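Local coordinates for conserved hypothetical exported protein (Bacteroides fragilis, PDB 4JJA), which has no experimentally established function but, as a NamZ-family (DUF1343) exported protein, probably acts as an exo-beta-N-acetylmuramidase on peptidoglycan fragments, at residues A[137-145]-A[174-182]; A[111-121]-A[161-172]. All coordinates share one frame; numbering follows the deposited sequence.

Interaction 1 (A[137-145]-A[174-182])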
loop_
_atom_site.group_PDB
_atom_site.type_symbol
_atom_site.label_atom_id
_atom_site.label_comp_id
_atom_site.label_asym_id
_atom_site.label_seq_id
_atom_site.Cartn_x
_atom_site.Cartn_y
_atom_site.Cartn_z
ATOM N N ILE A 137 18.515 5.889 -7.604
ATOM C CA ILE A 137 17.140 6.200 -7.202
ATOM C C ILE A 137 17.161 7.252 -6.098
ATOM O O ILE A 137 17.928 7.191 -5.136
ATOM C CB ILE A 137 16.389 4.924 -6.781
ATOM C CG1 ILE A 137 16.100 4.063 -8.014
ATOM C CG2 ILE A 137 15.104 5.283 -6.005
ATOM C CD1 ILE A 137 15.398 2.719 -7.735
ATOM N N LEU A 138 16.293 8.229 -6.273
ATOM C CA LEU A 138 16.032 9.265 -5.284
ATOM C C LEU A 138 14.581 9.081 -4.823
ATOM O O LEU A 138 13.672 9.202 -5.607
ATOM C CB LEU A 138 16.213 10.644 -5.922
ATOM C CG LEU A 138 15.898 11.838 -5.020
ATOM C CD1 LEU A 138 16.893 11.967 -3.879
ATOM C CD2 LEU A 138 15.860 13.142 -5.826
ATOM N N ILE A 139 14.379 8.815 -3.531
ATOM C CA ILE A 139 13.036 8.664 -2.982
ATOM C C ILE A 139 12.687 9.937 -2.208
ATOM O O ILE A 139 13.389 10.335 -1.260
ATOM C CB ILE A 139 12.924 7.440 -2.056
ATOM C CG1 ILE A 139 13.331 6.164 -2.841
ATOM C CG2 ILE A 139 11.483 7.381 -1.436
ATOM C CD1 ILE A 139 13.361 4.911 -2.007
ATOM N N LEU A 140 11.620 10.603 -2.643
ATOM C CA LEU A 140 11.080 11.790 -1.953
ATOM C C LEU A 140 10.046 11.235 -0.999
ATOM O O LEU A 140 8.942 10.845 -1.433
ATOM C CB LEU A 140 10.525 12.772 -2.985
ATOM C CG LEU A 140 11.536 13.255 -4.012
ATOM C CD1 LEU A 140 10.812 14.181 -4.995
ATOM C CD2 LEU A 140 12.781 13.898 -3.380
ATOM N N ASP A 141 10.405 11.068 0.265
ATOM C CA ASP A 141 9.572 10.216 1.110
ATOM C C ASP A 141 8.250 10.884 1.438
ATOM O O ASP A 141 8.159 12.136 1.522
ATOM C CB ASP A 141 10.315 9.820 2.385
ATOM C CG ASP A 141 10.091 8.395 2.837
ATOM O OD1 ASP A 141 9.621 7.550 2.058
ATOM O OD2 ASP A 141 10.507 8.143 4.019
ATOM N N ARG A 142 7.225 10.067 1.626
ATOM C CA ARG A 142 5.928 10.488 2.122
ATOM C C ARG A 142 5.579 9.606 3.307
ATOM O O ARG A 142 6.046 8.483 3.416
ATOM C CB ARG A 142 4.839 10.417 1.060
ATOM C CG ARG A 142 5.047 11.423 -0.067
ATOM C CD ARG A 142 3.926 11.395 -1.094
ATOM N NE ARG A 142 4.265 12.331 -2.180
ATOM C CZ ARG A 142 3.669 13.477 -2.432
ATOM N NH1 ARG A 142 2.600 13.862 -1.741
ATOM N NH2 ARG A 142 4.129 14.235 -3.418
ATOM N N PRO A 143 4.733 10.115 4.195
ATOM C CA PRO A 143 4.334 9.312 5.340
ATOM C C PRO A 143 3.626 8.023 5.000
ATOM O O PRO A 143 3.006 7.928 3.949
ATOM C CB PRO A 143 3.374 10.244 6.122
ATOM C CG PRO A 143 3.842 11.594 5.783
ATOM C CD PRO A 143 4.206 11.484 4.314
ATOM N N ASN A 144 3.738 7.059 5.910
ATOM C CA ASN A 144 2.889 5.883 5.886
ATOM C C ASN A 144 1.722 6.180 6.815
ATOM O O ASN A 144 1.946 6.344 8.014
ATOM C CB ASN A 144 3.698 4.674 6.360
ATOM C CG ASN A 144 2.900 3.393 6.388
ATOM O OD1 ASN A 144 1.666 3.411 6.269
ATOM N ND2 ASN A 144 3.610 2.275 6.619
ATOM N N PRO A 145 0.473 6.262 6.303
ATOM C CA PRO A 145 -0.645 6.574 7.189
ATOM C C PRO A 145 -0.933 5.475 8.205
ATOM O O PRO A 145 -1.627 5.699 9.176
ATOM C CB PRO A 145 -1.810 6.755 6.219
ATOM C CG PRO A 145 -1.446 5.863 5.045
ATOM C CD PRO A 145 0.037 6.009 4.909
HETATM N N MSE A 174 6.354 0.925 7.692
HETATM C CA MSE A 174 7.501 1.626 7.152
HETATM C C MSE A 174 7.099 2.544 6.011
HETATM O O MSE A 174 6.147 2.303 5.298
HETATM C CB MSE A 174 8.537 0.637 6.602
HETATM C CG MSE A 174 8.988 -0.336 7.687
HETATM SE SE MSE A 174 10.215 -1.734 7.116
HETATM C CE MSE A 174 11.724 -0.689 7.095
ATOM N N THR A 175 7.829 3.639 5.872
ATOM C CA THR A 175 7.702 4.429 4.662
ATOM C C THR A 175 8.352 3.724 3.462
ATOM O O THR A 175 9.145 2.804 3.661
ATOM C CB THR A 175 8.307 5.827 4.805
ATOM O OG1 THR A 175 9.737 5.734 4.846
ATOM C CG2 THR A 175 7.712 6.580 5.961
ATOM N N LEU A 176 8.048 4.162 2.245
ATOM C CA LEU A 176 8.684 3.538 1.088
ATOM C C LEU A 176 10.182 3.764 1.123
ATOM O O LEU A 176 10.939 2.877 0.704
ATOM C CB LEU A 176 8.090 4.002 -0.206
ATOM C CG LEU A 176 6.655 3.633 -0.538
ATOM C CD1 LEU A 176 6.216 4.314 -1.866
ATOM C CD2 LEU A 176 6.507 2.138 -0.619
ATOM N N GLY A 177 10.671 4.890 1.650
ATOM C CA GLY A 177 12.091 5.105 1.784
ATOM C C GLY A 177 12.738 4.131 2.737
ATOM O O GLY A 177 13.791 3.579 2.470
ATOM N N GLU A 178 12.119 3.943 3.893
ATOM C CA GLU A 178 12.634 2.958 4.853
ATOM C C GLU A 178 12.659 1.576 4.263
ATOM O O GLU A 178 13.627 0.830 4.427
ATOM C CB GLU A 178 11.781 3.008 6.118
ATOM C CG GLU A 178 11.852 4.338 6.918
ATOM C CD GLU A 178 10.916 4.402 8.102
ATOM O OE1 GLU A 178 9.761 3.916 7.972
ATOM O OE2 GLU A 178 11.327 4.917 9.186
ATOM N N LEU A 179 11.558 1.186 3.618
ATOM C CA LEU A 179 11.454 -0.116 3.025
ATOM C C LEU A 179 12.513 -0.315 1.958
ATOM O O LEU A 179 13.095 -1.392 1.864
ATOM C CB LEU A 179 10.043 -0.341 2.473
ATOM C CG LEU A 179 9.726 -1.719 1.969
ATOM C CD1 LEU A 179 9.962 -2.795 3.052
ATOM C CD2 LEU A 179 8.262 -1.777 1.509
ATOM N N ALA A 180 12.786 0.700 1.144
ATOM C CA ALA A 180 13.820 0.592 0.120
ATOM C C ALA A 180 15.153 0.283 0.761
ATOM O O ALA A 180 15.928 -0.566 0.245
ATOM C CB ALA A 180 13.908 1.845 -0.705
ATOM N N LEU A 181 15.481 0.984 1.840
ATOM C CA LEU A 181 16.728 0.729 2.537
ATOM C C LEU A 181 16.813 -0.709 3.041
ATOM O O LEU A 181 17.884 -1.349 2.986
ATOM C CB LEU A 181 16.936 1.749 3.668
ATOM C CG LEU A 181 17.055 3.228 3.246
ATOM C CD1 LEU A 181 17.144 4.166 4.452
ATOM C CD2 LEU A 181 18.240 3.455 2.279
HETATM N N MSE A 182 15.704 -1.218 3.560
HETATM C CA MSE A 182 15.644 -2.602 4.024
HETATM C C MSE A 182 15.791 -3.592 2.901
HETATM O O MSE A 182 16.491 -4.600 3.050
HETATM C CB MSE A 182 14.374 -2.851 4.829
HETATM C CG MSE A 182 14.304 -4.231 5.423
HETATM SE SE MSE A 182 12.814 -4.306 6.699
HETATM C CE MSE A 182 13.482 -5.823 7.744
HETATM O O HOH W 1 5.717 5.927 2.328
#
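Ile139, on strand 137-140, meets helix 176-182 at Ala180, where the two methyl carbons Ile139 CD1 and Ala180 CB press to 3.4 Å, tighter than ordinary van der Waals contact. The CG2 branch of the same isoleucine lies over Gly177, 4.0 Å from Gly177 CA. A side chain on Gly177 would point at 137-145 and run into Asp141 OD1; lacking one, the helix can bring Gly177 N up to that oxygen. Two residues on from Ile139, just past the strand, Asp141 crosses the side chain of Thr175 at about a right angle and engages the start of the helix with both carboxylate oxygens. Asp141 OD2 takes the Thr175 OG1 hydroxyl on the syn lone pair at 2.7 Å and has a second partner in the hydroxyl of Tyr368. Asp141 OD1 accepts from Gly177 N at 2.9 Å, on the syn side but 33° out of the carboxylate plane. Thr175 is the N-cap: with OG1 between the backbone N and the carbonyl carbon (chi1 71°), the hydroxyl receives Glu178 N in a nearly straight bond, while Thr175 N donates to Glu178 OE1, completing a capping box. The strand belongs to the parallel sheet of a Rossmann-like domain, and its C-terminal end runs into the N-terminus of a helix packed roughly antiparallel to it (147° between the short segments). Arg142 sends its guanidinium away to a salt bridge with Asp108, but Arg142 O is joined through a water to Leu176 N and has Thr175 CG2 beside it at 3.6 Å. Asn144, its CG anti to the backbone N, directs ND2 to Met174 O at 2.9 Å; the approach is bent, from above the carbonyl plane, and Asn144 OD1 accepts from Asn146 N.

Interaction 2 (A[111-121]-A[161-172])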
loop_
_atom_site.group_PDB
_atom_site.type_symbol
_atom_site.label_atom_id
_atom_site.label_comp_id
_atom_site.label_asym_id
_atom_site.label_seq_id
_atom_site.Cartn_x
_atom_site.Cartn_y
_atom_site.Cartn_z
ATOM N N ASP A 111 1.682 5.834 -0.504
ATOM C CA ASP A 111 1.377 4.472 -0.151
ATOM C C ASP A 111 0.396 4.425 1.041
ATOM O O ASP A 111 0.188 5.435 1.722
ATOM C CB ASP A 111 2.731 3.787 0.267
ATOM C CG ASP A 111 2.578 2.367 0.610
ATOM O OD1 ASP A 111 1.909 1.650 -0.155
ATOM O OD2 ASP A 111 3.099 1.957 1.688
ATOM N N VAL A 112 -0.124 3.235 1.384
ATOM C CA VAL A 112 -0.996 3.071 2.557
ATOM C C VAL A 112 -0.491 2.097 3.615
ATOM O O VAL A 112 -1.136 1.904 4.620
ATOM C CB VAL A 112 -2.446 2.740 2.153
ATOM C CG1 VAL A 112 -3.016 3.846 1.229
ATOM C CG2 VAL A 112 -2.523 1.421 1.477
ATOM N N GLY A 113 0.665 1.487 3.372
ATOM C CA GLY A 113 1.326 0.663 4.397
ATOM C C GLY A 113 0.922 -0.767 4.591
ATOM O O GLY A 113 1.033 -1.303 5.674
ATOM N N LEU A 114 0.436 -1.403 3.518
ATOM C CA LEU A 114 -0.004 -2.772 3.573
ATOM C C LEU A 114 0.783 -3.632 2.610
ATOM O O LEU A 114 1.073 -3.258 1.478
ATOM C CB LEU A 114 -1.489 -2.887 3.195
ATOM C CG LEU A 114 -2.468 -2.692 4.334
ATOM C CD1 LEU A 114 -2.299 -3.782 5.399
ATOM C CD2 LEU A 114 -2.412 -1.257 4.867
ATOM N N ARG A 115 1.063 -4.843 3.055
ATOM C CA ARG A 115 1.781 -5.808 2.194
ATOM C C ARG A 115 1.055 -6.137 0.892
ATOM O O ARG A 115 1.677 -6.439 -0.097
ATOM C CB ARG A 115 2.060 -7.063 2.997
ATOM C CG ARG A 115 2.982 -8.051 2.348
ATOM C CD ARG A 115 3.225 -9.250 3.220
ATOM N NE ARG A 115 2.042 -10.041 3.403
ATOM C CZ ARG A 115 1.737 -10.723 4.511
ATOM N NH1 ARG A 115 2.518 -10.687 5.586
ATOM N NH2 ARG A 115 0.582 -11.422 4.550
ATOM N N PHE A 116 -0.266 -6.067 0.895
ATOM C CA PHE A 116 -1.079 -6.382 -0.253
ATOM C C PHE A 116 -1.510 -5.162 -1.043
ATOM O O PHE A 116 -2.288 -5.291 -2.001
ATOM C CB PHE A 116 -2.245 -7.321 0.091
ATOM C CG PHE A 116 -2.977 -7.013 1.362
ATOM C CD1 PHE A 116 -3.703 -5.836 1.504
ATOM C CD2 PHE A 116 -2.971 -7.920 2.413
ATOM C CE1 PHE A 116 -4.416 -5.554 2.679
ATOM C CE2 PHE A 116 -3.677 -7.643 3.579
ATOM C CZ PHE A 116 -4.377 -6.457 3.718
ATOM N N TYR A 117 -0.932 -3.980 -0.730
ATOM C CA TYR A 117 -1.066 -2.765 -1.548
ATOM C C TYR A 117 0.278 -2.621 -2.237
ATOM O O TYR A 117 1.283 -2.410 -1.567
ATOM C CB TYR A 117 -1.393 -1.595 -0.666
ATOM C CG TYR A 117 -1.857 -0.369 -1.442
ATOM C CD1 TYR A 117 -3.193 -0.185 -1.700
ATOM C CD2 TYR A 117 -0.983 0.637 -1.822
ATOM C CE1 TYR A 117 -3.670 0.903 -2.354
ATOM C CE2 TYR A 117 -1.424 1.760 -2.500
ATOM C CZ TYR A 117 -2.785 1.886 -2.765
ATOM O OH TYR A 117 -3.198 3.026 -3.423
ATOM N N THR A 118 0.245 -2.677 -3.577
ATOM C CA THR A 118 1.363 -3.176 -4.412
ATOM C C THR A 118 2.382 -2.229 -4.963
ATOM O O THR A 118 3.273 -2.648 -5.697
ATOM C CB THR A 118 0.844 -3.974 -5.658
ATOM O OG1 THR A 118 0.120 -3.127 -6.557
ATOM C CG2 THR A 118 -0.037 -5.123 -5.203
ATOM N N TYR A 119 2.296 -0.960 -4.622
ATOM C CA TYR A 119 3.281 -0.001 -5.167
ATOM C C TYR A 119 4.715 -0.372 -4.785
ATOM O O TYR A 119 5.611 -0.189 -5.585
ATOM C CB TYR A 119 3.036 1.430 -4.712
ATOM C CG TYR A 119 1.758 2.061 -5.169
ATOM C CD1 TYR A 119 1.036 1.549 -6.249
ATOM C CD2 TYR A 119 1.276 3.183 -4.514
ATOM C CE1 TYR A 119 -0.165 2.178 -6.661
ATOM C CE2 TYR A 119 0.113 3.791 -4.922
ATOM C CZ TYR A 119 -0.602 3.262 -5.979
ATOM O OH TYR A 119 -1.785 3.872 -6.407
ATOM N N TYR A 120 4.951 -0.932 -3.593
ATOM C CA TYR A 120 6.304 -1.275 -3.238
ATOM C C TYR A 120 6.857 -2.396 -4.136
ATOM O O TYR A 120 8.079 -2.530 -4.287
ATOM C CB TYR A 120 6.464 -1.644 -1.737
ATOM C CG TYR A 120 5.899 -3.001 -1.372
ATOM C CD1 TYR A 120 6.649 -4.148 -1.449
ATOM C CD2 TYR A 120 4.583 -3.127 -1.016
ATOM C CE1 TYR A 120 6.125 -5.404 -1.166
ATOM C CE2 TYR A 120 4.014 -4.360 -0.749
ATOM C CZ TYR A 120 4.779 -5.513 -0.826
ATOM O OH TYR A 120 4.255 -6.762 -0.580
ATOM N N ILE A 121 5.969 -3.242 -4.684
ATOM C CA ILE A 121 6.439 -4.321 -5.577
ATOM C C ILE A 121 6.928 -3.703 -6.870
ATOM O O ILE A 121 7.991 -4.055 -7.347
ATOM C CB ILE A 121 5.374 -5.391 -5.820
ATOM C CG1 ILE A 121 4.969 -6.038 -4.480
ATOM C CG2 ILE A 121 5.863 -6.411 -6.835
ATOM C CD1 ILE A 121 3.961 -7.173 -4.587
ATOM N N SER A 161 3.547 -13.649 -3.918
ATOM C CA SER A 161 2.619 -13.520 -5.031
ATOM C C SER A 161 2.553 -12.084 -5.525
ATOM O O SER A 161 3.197 -11.202 -4.953
ATOM C CB SER A 161 1.231 -13.976 -4.632
ATOM O OG SER A 161 0.593 -12.987 -3.863
ATOM N N GLY A 162 1.599 -11.848 -6.423
ATOM C CA GLY A 162 1.247 -10.517 -6.832
ATOM C C GLY A 162 0.722 -9.605 -5.762
ATOM O O GLY A 162 0.689 -8.387 -5.959
ATOM N N VAL A 163 0.250 -10.184 -4.663
ATOM C CA VAL A 163 -0.259 -9.392 -3.550
ATOM C C VAL A 163 0.643 -9.537 -2.290
ATOM O O VAL A 163 0.230 -9.217 -1.193
ATOM C CB VAL A 163 -1.742 -9.754 -3.209
ATOM C CG1 VAL A 163 -2.717 -9.488 -4.376
ATOM C CG2 VAL A 163 -1.875 -11.202 -2.706
ATOM N N GLY A 164 1.900 -9.915 -2.458
ATOM C CA GLY A 164 2.832 -10.071 -1.346
ATOM C C GLY A 164 4.239 -10.379 -1.818
ATOM O O GLY A 164 4.548 -11.522 -2.199
ATOM N N GLY A 165 5.100 -9.372 -1.827
ATOM C CA GLY A 165 6.375 -9.459 -2.508
ATOM C C GLY A 165 7.605 -9.596 -1.656
ATOM O O GLY A 165 8.689 -9.834 -2.192
ATOM N N LEU A 166 7.485 -9.446 -0.337
ATOM C CA LEU A 166 8.624 -9.418 0.575
ATOM C C LEU A 166 8.247 -10.137 1.873
ATOM O O LEU A 166 7.052 -10.158 2.226
ATOM C CB LEU A 166 8.996 -7.980 0.882
ATOM C CG LEU A 166 9.516 -7.133 -0.263
ATOM C CD1 LEU A 166 9.661 -5.669 0.163
ATOM C CD2 LEU A 166 10.876 -7.701 -0.829
ATOM N N PRO A 167 9.247 -10.611 2.636
ATOM C CA PRO A 167 8.978 -11.282 3.911
ATOM C C PRO A 167 8.783 -10.257 5.023
ATOM O O PRO A 167 9.630 -10.055 5.898
ATOM C CB PRO A 167 10.211 -12.182 4.103
ATOM C CG PRO A 167 11.284 -11.424 3.412
ATOM C CD PRO A 167 10.676 -10.724 2.240
ATOM N N ILE A 168 7.626 -9.632 4.973
ATOM C CA ILE A 168 7.255 -8.544 5.870
ATOM C C ILE A 168 5.878 -8.863 6.440
ATOM O O ILE A 168 5.145 -9.698 5.908
ATOM C CB ILE A 168 7.321 -7.161 5.175
ATOM C CG1 ILE A 168 6.266 -7.059 4.030
ATOM C CG2 ILE A 168 8.707 -6.866 4.678
ATOM C CD1 ILE A 168 6.288 -5.723 3.287
ATOM N N PRO A 169 5.475 -8.209 7.535
ATOM C CA PRO A 169 4.146 -8.392 8.099
ATOM C C PRO A 169 3.071 -7.756 7.207
ATOM O O PRO A 169 3.385 -7.103 6.209
ATOM C CB PRO A 169 4.228 -7.692 9.483
ATOM C CG PRO A 169 5.716 -7.570 9.778
ATOM C CD PRO A 169 6.283 -7.314 8.373
ATOM N N ILE A 170 1.810 -7.970 7.549
ATOM C CA ILE A 170 0.729 -7.378 6.805
ATOM C C ILE A 170 0.827 -5.859 6.864
ATOM O O ILE A 170 0.729 -5.152 5.831
ATOM C CB ILE A 170 -0.656 -7.891 7.304
ATOM C CG1 ILE A 170 -0.798 -9.398 6.998
ATOM C CG2 ILE A 170 -1.805 -7.114 6.704
ATOM C CD1 ILE A 170 -2.077 -10.028 7.555
ATOM N N VAL A 171 0.944 -5.327 8.087
ATOM C CA VAL A 171 1.123 -3.890 8.339
ATOM C C VAL A 171 2.611 -3.815 8.703
ATOM O O VAL A 171 3.018 -4.243 9.788
ATOM C CB VAL A 171 0.191 -3.415 9.465
ATOM C CG1 VAL A 171 0.568 -1.941 9.834
ATOM C CG2 VAL A 171 -1.285 -3.558 9.108
ATOM N N HIS A 172 3.424 -3.283 7.787
ATOM C CA HIS A 172 4.873 -3.288 7.966
ATOM C C HIS A 172 5.390 -2.061 8.731
ATOM O O HIS A 172 6.515 -2.085 9.249
ATOM C CB HIS A 172 5.586 -3.474 6.620
ATOM C CG HIS A 172 5.155 -2.494 5.582
ATOM N ND1 HIS A 172 5.504 -1.158 5.637
ATOM C CD2 HIS A 172 4.447 -2.673 4.440
ATOM C CE1 HIS A 172 5.025 -0.565 4.552
ATOM N NE2 HIS A 172 4.336 -1.460 3.837
HETATM O O HOH W 2 2.875 -0.972 1.518
HETATM O O HOH W 3 0.266 -10.461 1.245
#
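Arg115 reaches across to the loop 161-172, its side chain sliding past Ile168 in the opposite direction and crossing Ile170 at a slant. In this part of the Rossmann-like domain a type I turn, Leu114 to Tyr117, and the first turn of helix 119-132 that follows it meet the long connection between strand 136-140 and helix 176-185. The arginine leaves the backbone extended and bends at chi3 (67°), which turns the guanidinium so that NH1 donates to Ile168 O at 2.8 Å, within 8° of the guanidinium plane and in the carbonyl plane of its acceptor. Ile170 CG1 covers one face of the group, 3.5 Å from Arg115 NH2. Further carbonyls hold the guanidinium, those of Pro153 at NH1 and of Leu328 and Val329 at NH2, while NE donates to a water that also lies within hydrogen-bonding distance of Val163 O. The other branch of Ile170, CG2, touches both Leu114 CD1 and the Phe116 ring, 3.7 Å from Phe116 CE2. The backbones are joined directly where Arg115 N donates to Ile170 O at 2.8 Å. The imidazole of His172 lays one face against the peptide of Gly113, with His172 NE2 3.6 Å from Gly113 C; its edge reaches a water in the ring plane that also lies within hydrogen-bonding distance of Asp111 OD2, and ND1 bonds Met174 N. Tyr120 runs alongside Leu166 in the opposite sense, Tyr120 CD1 lying 3.7 Å from Leu166 CD1. A chi1 of 74° swings its ring back over its own backbone, carrying the phenol oxygen toward the preceding turn. Tyr120 OH donates to Arg115 O at 2.6 Å and accepts from Gly165 N at 3.0 Å.

How the interactions relate
Interactions 1 and 2 have centres about 13 Å apart and are interleaved along the chain, since 111-121 precedes 137-145 and 161-172 runs almost directly into 174-182. They also touch: Asn144 OD1 lies 3.3 Å from Gly113 CA, Pro145 CD is 3.2 Å from Asp111 O, and Leu179 CD2 packs 3.7 Å from Tyr120 CB. The hydrogen bond from Met174 N to His172 ND1 spans the short link between the second segments, tying the histidine of interaction 2 to the residue whose carbonyl Asn144 holds in interaction 1. Beside interaction 2, a glycerol, probably from the crystallisation liquor, is hydrogen-bonded to Thr118 N.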